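Local coordinates for protein zinc chaperone AztD (Citrobacter koseri, PDB 6CMK) that carries zinc in the periplasm as a chaperone of the AztABCD transport system, handing one zinc ion directly to the solute-binding protein AztC, at residues Y270-Y275 and V301-D306; I294-R299 and G330-S335; A310-V315 and Q324-K329. One frame throughout, in Å; residues are numbered along the deposited sequence. Where two conformers were deposited one is given.

Contact 1 of 3, residues Y270-Y275 and V301-D306; sequences YFIGNY and VHFVVD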
loop_
_atom_site.group_PDB
_atom_site.type_symbol
_atom_site.label_atom_id
_atom_site.label_comp_id
_atom_site.label_asym_id
_atom_site.label_seq_id
_atom_site.Cartn_x
_atom_site.Cartn_y
_atom_site.Cartn_z
ATOM N N TYR B 270 -9.552 -2.949 -12.246
ATOM C CA TYR B 270 -10.700 -3.282 -13.078
ATOM C C TYR B 270 -11.944 -2.734 -12.400
ATOM O O TYR B 270 -11.930 -2.400 -11.215
ATOM C CB TYR B 270 -10.843 -4.799 -13.296
ATOM C CG TYR B 270 -11.197 -5.580 -12.048
ATOM C CD1 TYR B 270 -10.210 -6.101 -11.214
ATOM C CD2 TYR B 270 -12.521 -5.802 -11.699
ATOM C CE1 TYR B 270 -10.538 -6.825 -10.074
ATOM C CE2 TYR B 270 -12.853 -6.510 -10.566
ATOM C CZ TYR B 270 -11.867 -7.028 -9.763
ATOM O OH TYR B 270 -12.212 -7.724 -8.639
ATOM N N PHE B 271 -13.038 -2.692 -13.163
ATOM C CA PHE B 271 -14.342 -2.383 -12.615
ATOM C C PHE B 271 -15.309 -3.494 -12.980
ATOM O O PHE B 271 -15.170 -4.144 -14.017
ATOM C CB PHE B 271 -14.851 -1.033 -13.127
ATOM C CG PHE B 271 -13.961 0.099 -12.758
ATOM C CD1 PHE B 271 -14.005 0.624 -11.486
ATOM C CD2 PHE B 271 -13.048 0.608 -13.667
ATOM C CE1 PHE B 271 -13.158 1.649 -11.118
ATOM C CE2 PHE B 271 -12.203 1.638 -13.311
ATOM C CZ PHE B 271 -12.255 2.160 -12.036
ATOM N N ILE B 272 -16.271 -3.731 -12.095
ATOM C CA ILE B 272 -17.423 -4.563 -12.409
ATOM C C ILE B 272 -18.657 -3.691 -12.273
ATOM O O ILE B 272 -18.814 -2.971 -11.279
ATOM C CB ILE B 272 -17.507 -5.798 -11.503
ATOM C CG1 ILE B 272 -16.280 -6.688 -11.717
ATOM C CG2 ILE B 272 -18.784 -6.599 -11.814
ATOM C CD1 ILE B 272 -16.216 -7.860 -10.773
ATOM N N GLY B 273 -19.498 -3.716 -13.293
ATOM C CA GLY B 273 -20.757 -3.008 -13.245
ATOM C C GLY B 273 -21.917 -3.955 -13.437
ATOM O O GLY B 273 -21.758 -5.040 -14.004
ATOM N N ASN B 274 -23.094 -3.565 -12.963
ATOM C CA ASN B 274 -24.277 -4.237 -13.454
ATOM C C ASN B 274 -24.495 -3.854 -14.917
ATOM O O ASN B 274 -23.837 -2.966 -15.463
ATOM C CB ASN B 274 -25.494 -3.912 -12.575
ATOM C CG ASN B 274 -25.938 -2.460 -12.663
ATOM O OD1 ASN B 274 -25.147 -1.551 -12.914
ATOM N ND2 ASN B 274 -27.225 -2.237 -12.432
ATOM N N TYR B 275 -25.404 -4.567 -15.573
ATOM C CA TYR B 275 -25.647 -4.339 -16.990
ATOM C C TYR B 275 -27.017 -4.903 -17.299
ATOM O O TYR B 275 -27.163 -5.814 -18.116
ATOM C CB TYR B 275 -24.554 -4.984 -17.855
ATOM C CG TYR B 275 -24.431 -4.361 -19.231
ATOM C CD1 TYR B 275 -23.912 -3.083 -19.389
ATOM C CD2 TYR B 275 -24.831 -5.050 -20.369
ATOM C CE1 TYR B 275 -23.803 -2.501 -20.637
ATOM C CE2 TYR B 275 -24.726 -4.480 -21.625
ATOM C CZ TYR B 275 -24.210 -3.198 -21.754
ATOM O OH TYR B 275 -24.096 -2.612 -22.996
ATOM N N VAL B 301 -28.165 -9.521 -6.508
ATOM C CA VAL B 301 -28.490 -8.872 -5.243
ATOM C C VAL B 301 -27.377 -7.927 -4.796
ATOM O O VAL B 301 -27.646 -6.815 -4.336
ATOM C CB VAL B 301 -28.768 -9.940 -4.160
ATOM C CG1 VAL B 301 -28.921 -9.294 -2.774
ATOM C CG2 VAL B 301 -30.015 -10.763 -4.511
ATOM N N HIS B 302 -26.125 -8.361 -4.915
ATOM C CA HIS B 302 -24.992 -7.592 -4.411
ATOM C C HIS B 302 -23.713 -8.113 -5.053
ATOM O O HIS B 302 -23.660 -9.255 -5.503
ATOM C CB HIS B 302 -24.906 -7.698 -2.883
ATOM C CG HIS B 302 -23.960 -6.722 -2.258
ATOM N ND1 HIS B 302 -22.996 -7.098 -1.347
ATOM C CD2 HIS B 302 -23.828 -5.384 -2.423
ATOM C CE1 HIS B 302 -22.321 -6.024 -0.964
ATOM N NE2 HIS B 302 -22.808 -4.973 -1.604
ATOM N N PHE B 303 -22.684 -7.270 -5.110
ATOM C CA PHE B 303 -21.371 -7.785 -5.469
ATOM C C PHE B 303 -20.280 -7.000 -4.747
ATOM O O PHE B 303 -20.491 -5.873 -4.290
ATOM C CB PHE B 303 -21.144 -7.830 -7.002
ATOM C CG PHE B 303 -21.444 -6.547 -7.782
ATOM C CD1 PHE B 303 -21.551 -5.298 -7.191
ATOM C CD2 PHE B 303 -21.625 -6.644 -9.159
ATOM C CE1 PHE B 303 -21.817 -4.170 -7.968
ATOM C CE2 PHE B 303 -21.892 -5.536 -9.935
ATOM C CZ PHE B 303 -21.986 -4.294 -9.342
ATOM N N VAL B 304 -19.124 -7.657 -4.592
ATOM C CA VAL B 304 -17.943 -7.057 -3.970
ATOM C C VAL B 304 -16.712 -7.700 -4.584
ATOM O O VAL B 304 -16.765 -8.817 -5.105
ATOM C CB VAL B 304 -17.876 -7.237 -2.429
ATOM C CG1 VAL B 304 -19.115 -6.695 -1.715
ATOM C CG2 VAL B 304 -17.640 -8.711 -2.051
ATOM N N VAL B 305 -15.573 -7.001 -4.490
ATOM C CA VAL B 305 -14.313 -7.581 -4.931
ATOM C C VAL B 305 -13.639 -8.268 -3.748
ATOM O O VAL B 305 -13.926 -8.000 -2.579
ATOM C CB VAL B 305 -13.367 -6.537 -5.580
ATOM C CG1 VAL B 305 -14.082 -5.780 -6.699
ATOM C CG2 VAL B 305 -12.786 -5.573 -4.540
ATOM N N ASP B 306 -12.735 -9.188 -4.055
ATOM C CA ASP B 306 -11.899 -9.786 -3.027
ATOM C C ASP B 306 -10.630 -8.949 -2.937
ATOM O O ASP B 306 -9.863 -8.907 -3.910
ATOM C CB ASP B 306 -11.571 -11.233 -3.355
ATOM C CG ASP B 306 -10.928 -11.975 -2.183
ATOM O OD1 ASP B 306 -10.040 -11.402 -1.506
ATOM O OD2 ASP B 306 -11.297 -13.147 -1.951
#
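Phe303 reaches across to the strand 271-274 and sets its CE2 corner against Ile272 and the backbone just beyond it. CE2 lies 3.8 Å from Ile272 CG2, while the carbonyl carbon of Gly273 and the amide nitrogen of Asn274 come up to the rim of the ring, almost level with it, with Asn274 N 3.8 Å from Phe303 CE2. With CG between the backbone N and the carbonyl carbon (chi1 51°), the ring starts out toward strand 271-274. At the other end Tyr270 brings its hydroxyl, rather than its ring, closest to Val305: OH is 3.3 Å from CG1 and 3.5 Å from CB of that valine, a tight fit. In both pairs the side chains run past one another, headed opposite ways.

The strands run antiparallel with their axes 8.9 Å apart, too far for backbone pairing, so side chains fill the gap. Ile263 packs against Ile272, Phe303 and Val305, Ala313 against Tyr270 and Ile272, and Arg300 makes a cation-pi contact with Phe303. Asn274 is anchored separately, its OD1 accepting from the backbone N of Ser260 and of Thr261. Chemically this is a mostly apolar seam between neighbouring propeller blades, with a tyrosine hydroxyl and main-chain atoms among the touching groups, held by close packing since no polar bond links the two segments.

Contact 2 of 3, residues I294-R299 and G330-S335; sequences IQLPTR and GEISQS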
loop_
_atom_site.group_PDB
_atom_site.type_symbol
_atom_site.label_atom_id
_atom_site.label_comp_id
_atom_site.label_asym_id
_atom_site.label_seq_id
_atom_site.Cartn_x
_atom_site.Cartn_y
_atom_site.Cartn_z
ATOM N N ILE B 294 -20.736 -11.033 -18.337
ATOM C CA ILE B 294 -21.087 -12.289 -17.674
ATOM C C ILE B 294 -22.593 -12.316 -17.456
ATOM O O ILE B 294 -23.168 -11.381 -16.885
ATOM C CB ILE B 294 -20.345 -12.491 -16.341
ATOM C CG1 ILE B 294 -18.841 -12.564 -16.586
ATOM C CG2 ILE B 294 -20.852 -13.765 -15.648
ATOM C CD1 ILE B 294 -18.017 -12.683 -15.336
ATOM N N GLN B 295 -23.222 -13.394 -17.907
ATOM C CA GLN B 295 -24.643 -13.620 -17.706
ATOM C C GLN B 295 -24.858 -14.396 -16.416
ATOM O O GLN B 295 -24.281 -15.473 -16.230
ATOM C CB GLN B 295 -25.223 -14.394 -18.885
ATOM C CG GLN B 295 -26.690 -14.766 -18.718
ATOM C CD GLN B 295 -27.593 -13.561 -18.789
ATOM O OE1 GLN B 295 -27.616 -12.849 -19.792
ATOM N NE2 GLN B 295 -28.355 -13.328 -17.726
ATOM N N LEU B 296 -25.697 -13.842 -15.516
ATOM C CA LEU B 296 -25.990 -14.530 -14.274
ATOM C C LEU B 296 -27.228 -15.401 -14.444
ATOM O O LEU B 296 -28.138 -15.055 -15.206
ATOM C CB LEU B 296 -26.231 -13.532 -13.149
ATOM C CG LEU B 296 -25.158 -12.466 -12.978
ATOM C CD1 LEU B 296 -25.632 -11.412 -11.996
ATOM C CD2 LEU B 296 -23.859 -13.104 -12.519
ATOM N N PRO B 297 -27.293 -16.530 -13.738
ATOM C CA PRO B 297 -28.489 -17.378 -13.858
ATOM C C PRO B 297 -29.745 -16.726 -13.308
ATOM O O PRO B 297 -30.826 -16.964 -13.855
ATOM C CB PRO B 297 -28.113 -18.650 -13.083
ATOM C CG PRO B 297 -26.930 -18.302 -12.266
ATOM C CD PRO B 297 -26.238 -17.148 -12.915
ATOM N N THR B 298 -29.644 -15.929 -12.247
ATOM C CA THR B 298 -30.768 -15.164 -11.727
ATOM C C THR B 298 -30.288 -13.744 -11.452
ATOM O O THR B 298 -29.138 -13.390 -11.734
ATOM C CB THR B 298 -31.358 -15.793 -10.456
ATOM O OG1 THR B 298 -30.342 -15.901 -9.450
ATOM C CG2 THR B 298 -31.920 -17.177 -10.746
ATOM N N ARG B 299 -31.166 -12.927 -10.886
ATOM C CA ARG B 299 -30.879 -11.502 -10.752
ATOM C C ARG B 299 -29.888 -11.217 -9.629
ATOM O O ARG B 299 -29.848 -11.899 -8.600
ATOM C CB ARG B 299 -32.176 -10.731 -10.521
ATOM C CG ARG B 299 -32.952 -10.529 -11.802
ATOM C CD ARG B 299 -34.362 -10.055 -11.545
ATOM N NE ARG B 299 -35.171 -11.093 -10.926
ATOM C CZ ARG B 299 -36.432 -10.923 -10.542
ATOM N NH1 ARG B 299 -37.022 -9.747 -10.713
ATOM N NH2 ARG B 299 -37.098 -11.929 -9.986
ATOM N N GLY B 330 -13.025 -14.117 -16.983
ATOM C CA GLY B 330 -14.287 -13.536 -17.396
ATOM C C GLY B 330 -15.457 -14.487 -17.267
ATOM O O GLY B 330 -16.328 -14.515 -18.147
ATOM N N GLU B 331 -15.518 -15.246 -16.176
ATOM C CA GLU B 331 -16.586 -16.215 -16.010
ATOM C C GLU B 331 -16.844 -16.472 -14.534
ATOM O O GLU B 331 -16.009 -16.186 -13.673
ATOM C CB GLU B 331 -16.238 -17.526 -16.714
ATOM C CG GLU B 331 -15.052 -18.230 -16.094
ATOM C CD GLU B 331 -14.609 -19.433 -16.899
ATOM O OE1 GLU B 331 -14.938 -19.504 -18.105
ATOM O OE2 GLU B 331 -13.933 -20.310 -16.324
ATOM N N ILE B 332 -18.018 -17.035 -14.260
ATOM C CA ILE B 332 -18.332 -17.585 -12.944
ATOM C C ILE B 332 -17.629 -18.927 -12.818
ATOM O O ILE B 332 -17.928 -19.865 -13.568
ATOM C CB ILE B 332 -19.845 -17.749 -12.760
ATOM C CG1 ILE B 332 -20.550 -16.399 -12.895
ATOM C CG2 ILE B 332 -20.152 -18.390 -11.403
ATOM C CD1 ILE B 332 -22.054 -16.492 -12.873
ATOM N N SER B 333 -16.709 -19.034 -11.862
ATOM C CA SER B 333 -15.945 -20.269 -11.710
ATOM C C SER B 333 -16.630 -21.284 -10.802
ATOM O O SER B 333 -16.426 -22.493 -10.977
ATOM C CB SER B 333 -14.536 -19.958 -11.193
ATOM O OG SER B 333 -14.562 -18.905 -10.249
ATOM N N GLN B 334 -17.456 -20.838 -9.861
ATOM C CA GLN B 334 -18.265 -21.764 -9.079
ATOM C C GLN B 334 -19.309 -20.977 -8.296
ATOM O O GLN B 334 -19.226 -19.753 -8.163
ATOM C CB GLN B 334 -17.407 -22.601 -8.133
ATOM C CG GLN B 334 -16.650 -21.796 -7.099
ATOM C CD GLN B 334 -15.805 -22.666 -6.193
ATOM O OE1 GLN B 334 -16.251 -23.711 -5.729
ATOM N NE2 GLN B 334 -14.580 -22.237 -5.936
ATOM N N SER B 335 -20.285 -21.716 -7.762
ATOM C CA SER B 335 -21.403 -21.163 -7.007
ATOM C C SER B 335 -21.698 -22.070 -5.822
ATOM O O SER B 335 -21.472 -23.279 -5.882
ATOM C CB SER B 335 -22.661 -21.032 -7.875
ATOM O OG SER B 335 -22.402 -20.263 -9.034
#
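Ile294 and Ile332 point their side chains at each other and cross obliquely, CG2 of Ile294 lying 3.8 Å from CG1 of Ile332. Both carry the same rotamer: CG1 is anti to the carbonyl carbon (chi1 -62° in Ile294, -60° in Ile332), which leaves CG2 anti to the backbone N, and CD1 then runs on extended. In Ile294 the two branches therefore do separate jobs. CG2 takes the facing isoleucine, whereas the longer arm rests on backbone, with CG1 3.5 Å from Gly330 O and CD1 3.7 Å from Glu331 N.

The CD1 end of Ile332 is met by the turn that follows strand 291-295. Leu296 comes in at about a right angle, its CD2 3.9 Å from Ile332 CD1, and Pro297 CD sits a little farther from the same methyl at 4.2 Å. Gln295 points the other way and folds its amide back to its own chain: NE2 donates to Leu296 O over 3.1 Å, almost straight and nearly in the amide plane, while OE1 accepts from Arg279 NE. Behind the isoleucines, Ile325 touches both.

Gly330, with its positive phi, and Glu331 together face Asp326 in a G1 beta bulge, at the turn leading into strand 331-337. Here the outermost strands of two successive four-stranded antiparallel sheets, 291-295 and 331-337, meet by side chains packing on one another and on backbone, the packing of adjacent blades at the periphery of a beta propeller.

Contact 3 of 3, residues A310-V315 and Q324-K329; sequences AKFAYV and QIDVLK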
loop_
_atom_site.group_PDB
_atom_site.type_symbol
_atom_site.label_atom_id
_atom_site.label_comp_id
_atom_site.label_asym_id
_atom_site.label_seq_id
_atom_site.Cartn_x
_atom_site.Cartn_y
_atom_site.Cartn_z
ATOM N N ALA B 310 -6.733 -10.940 -5.546
ATOM C CA ALA B 310 -7.098 -9.950 -6.551
ATOM C C ALA B 310 -7.744 -10.539 -7.796
ATOM O O ALA B 310 -8.399 -9.799 -8.534
ATOM C CB ALA B 310 -5.860 -9.157 -6.979
ATOM N N LYS B 311 -7.554 -11.824 -8.083
ATOM C CA LYS B 311 -8.150 -12.369 -9.291
ATOM C C LYS B 311 -9.647 -12.641 -9.154
ATOM O O LYS B 311 -10.267 -13.034 -10.143
ATOM C CB LYS B 311 -7.438 -13.660 -9.697
ATOM C CG LYS B 311 -7.566 -14.800 -8.710
ATOM C CD LYS B 311 -7.204 -16.138 -9.336
ATOM C CE LYS B 311 -5.811 -16.152 -9.942
ATOM N NZ LYS B 311 -5.807 -16.826 -11.265
ATOM N N PHE B 312 -10.238 -12.439 -7.979
ATOM C CA PHE B 312 -11.608 -12.864 -7.726
ATOM C C PHE B 312 -12.491 -11.705 -7.280
ATOM O O PHE B 312 -12.033 -10.754 -6.637
ATOM C CB PHE B 312 -11.650 -13.967 -6.668
ATOM C CG PHE B 312 -11.084 -15.273 -7.148
ATOM C CD1 PHE B 312 -11.675 -15.941 -8.201
ATOM C CD2 PHE B 312 -9.961 -15.824 -6.557
ATOM C CE1 PHE B 312 -11.164 -17.136 -8.661
ATOM C CE2 PHE B 312 -9.441 -17.022 -7.012
ATOM C CZ PHE B 312 -10.045 -17.679 -8.065
ATOM N N ALA B 313 -13.776 -11.813 -7.631
ATOM C CA ALA B 313 -14.842 -11.005 -7.054
ATOM C C ALA B 313 -16.010 -11.939 -6.766
ATOM O O ALA B 313 -16.006 -13.101 -7.163
ATOM C CB ALA B 313 -15.284 -9.871 -7.983
ATOM N N TYR B 314 -17.009 -11.435 -6.058
ATOM C CA TYR B 314 -18.161 -12.254 -5.692
ATOM C C TYR B 314 -19.460 -11.536 -6.016
ATOM O O TYR B 314 -19.581 -10.334 -5.805
ATOM C CB TYR B 314 -18.136 -12.613 -4.199
ATOM C CG TYR B 314 -16.813 -13.193 -3.824
ATOM C CD1 TYR B 314 -16.431 -14.437 -4.300
ATOM C CD2 TYR B 314 -15.915 -12.471 -3.065
ATOM C CE1 TYR B 314 -15.192 -14.945 -4.002
ATOM C CE2 TYR B 314 -14.681 -12.970 -2.762
ATOM C CZ TYR B 314 -14.328 -14.207 -3.224
ATOM O OH TYR B 314 -13.079 -14.700 -2.923
ATOM N N VAL B 315 -20.425 -12.290 -6.539
ATOM C CA VAL B 315 -21.773 -11.789 -6.789
ATOM C C VAL B 315 -22.749 -12.680 -6.042
ATOM O O VAL B 315 -22.649 -13.911 -6.107
ATOM C CB VAL B 315 -22.123 -11.769 -8.286
ATOM C CG1 VAL B 315 -23.403 -10.961 -8.514
ATOM C CG2 VAL B 315 -20.986 -11.225 -9.115
ATOM N N GLN B 324 -18.619 -17.098 -7.410
ATOM C CA GLN B 324 -17.231 -16.671 -7.526
ATOM C C GLN B 324 -16.965 -16.221 -8.958
ATOM O O GLN B 324 -17.197 -16.981 -9.906
ATOM C CB GLN B 324 -16.311 -17.826 -7.134
ATOM C CG GLN B 324 -14.836 -17.496 -7.166
ATOM C CD GLN B 324 -13.984 -18.731 -6.939
ATOM O OE1 GLN B 324 -14.047 -19.695 -7.705
ATOM N NE2 GLN B 324 -13.198 -18.713 -5.877
ATOM N N ILE B 325 -16.494 -14.988 -9.119
ATOM C CA ILE B 325 -16.118 -14.453 -10.423
ATOM C C ILE B 325 -14.608 -14.545 -10.574
ATOM O O ILE B 325 -13.861 -13.917 -9.814
ATOM C CB ILE B 325 -16.563 -12.994 -10.594
ATOM C CG1 ILE B 325 -18.058 -12.847 -10.334
ATOM C CG2 ILE B 325 -16.180 -12.498 -11.984
ATOM C CD1 ILE B 325 -18.919 -13.732 -11.208
ATOM N N ASP B 326 -14.167 -15.283 -11.589
ATOM C CA ASP B 326 -12.764 -15.289 -12.012
ATOM C C ASP B 326 -12.613 -14.152 -13.010
ATOM O O ASP B 326 -13.038 -14.259 -14.165
ATOM C CB ASP B 326 -12.386 -16.636 -12.611
ATOM C CG ASP B 326 -10.932 -16.703 -13.040
ATOM O OD1 ASP B 326 -10.326 -15.648 -13.331
ATOM O OD2 ASP B 326 -10.391 -17.827 -13.088
ATOM N N VAL B 327 -12.024 -13.049 -12.550
ATOM C CA VAL B 327 -12.018 -11.811 -13.321
ATOM C C VAL B 327 -11.157 -11.947 -14.572
ATOM O O VAL B 327 -11.500 -11.424 -15.637
ATOM C CB VAL B 327 -11.557 -10.645 -12.425
ATOM C CG1 VAL B 327 -11.478 -9.355 -13.204
ATOM C CG2 VAL B 327 -12.523 -10.484 -11.258
ATOM N N LEU B 328 -10.030 -12.648 -14.470
ATOM C CA LEU B 328 -9.161 -12.797 -15.634
ATOM C C LEU B 328 -9.750 -13.742 -16.674
ATOM O O LEU B 328 -9.569 -13.521 -17.876
ATOM C CB LEU B 328 -7.775 -13.257 -15.180
ATOM C CG LEU B 328 -7.129 -12.154 -14.325
ATOM C CD1 LEU B 328 -5.878 -12.625 -13.603
ATOM C CD2 LEU B 328 -6.808 -10.929 -15.179
ATOM N N LYS B 329 -10.468 -14.781 -16.252
ATOM C CA LYS B 329 -11.125 -15.643 -17.224
ATOM C C LYS B 329 -12.451 -15.073 -17.707
ATOM O O LYS B 329 -12.952 -15.500 -18.752
ATOM C CB LYS B 329 -11.344 -17.033 -16.631
ATOM C CG LYS B 329 -10.054 -17.764 -16.291
ATOM C CD LYS B 329 -10.322 -19.199 -15.871
ATOM C CE LYS B 329 -9.100 -20.077 -16.075
ATOM N NZ LYS B 329 -9.386 -21.504 -15.767
HETATM O O HOH W 1 -12.436 -17.126 -3.727
#
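Phe312 and Gln324 stack on one face of the sheet. Their first torsions start the two side chains off, with Phe312 CG anti to its carbonyl carbon (chi1 -70°) and Gln324 CG anti to its backbone N (chi1 -178°), the glutamine chain continuing extended. The amide lies nearly parallel to the ring, the planes 11° apart, with Gln324 NE2 3.8 Å above the centre of the Phe312 ring. Lys311 CG lies over the opposite face, offset toward the rim, so the phenyl is sandwiched.

Both ends of the amide are held. Gln324 OE1 accepts from Ser333 OG and Gln334 NE2; Gln324 NE2 donates to a water at 2.8 Å, which in turn donates to Tyr314 OH at 2.6 Å. That hydroxyl also bonds Asp306 OD2, so the water couples the glutamine to the tyrosine and its carboxylate partner.

Underneath, the two antiparallel strands pair through Ala313 and Ile325, with Ala313 N bonded to Ile325 O at 3.0 Å and Ile325 N to Ala313 O at 2.8 Å. Val327 N reaches Lys311 O at 3.0 Å and extends the pairing past the strand ends. Asp326 OD1 then takes the backbone N of Lys329, an Asx motif. On the opposite face of the sheet from Phe312, Ala313 CB lies 4.3 Å from Ile325 CB.

This hairpin forms the middle of a four-stranded blade: strand 300-305 flanks 312-317, strand 331-337 flanks 321-326, and Ile355 and Val357 of strand 355-358, in the next blade, pack on Tyr314.

Overall arrangement
Following the chain, 270-275 comes first, in the second strand of one propeller blade, and contact 1 closes when 301-306 arrives in the first strand of the next blade. Contact 2 opens in between, at the last strand of the earlier blade, and closes only at 330-335, so contacts 1 and 2 cross along the sequence. Contact 3, a hairpin within the later blade, opens after contact 1 has closed and is nested inside the loop of contact 2. Contacts 1 and 2 thus join the same two blades nearer the inside and at the outer edge, while contact 3 binds the middle strands of the later blade, which carry its first and last strands alongside.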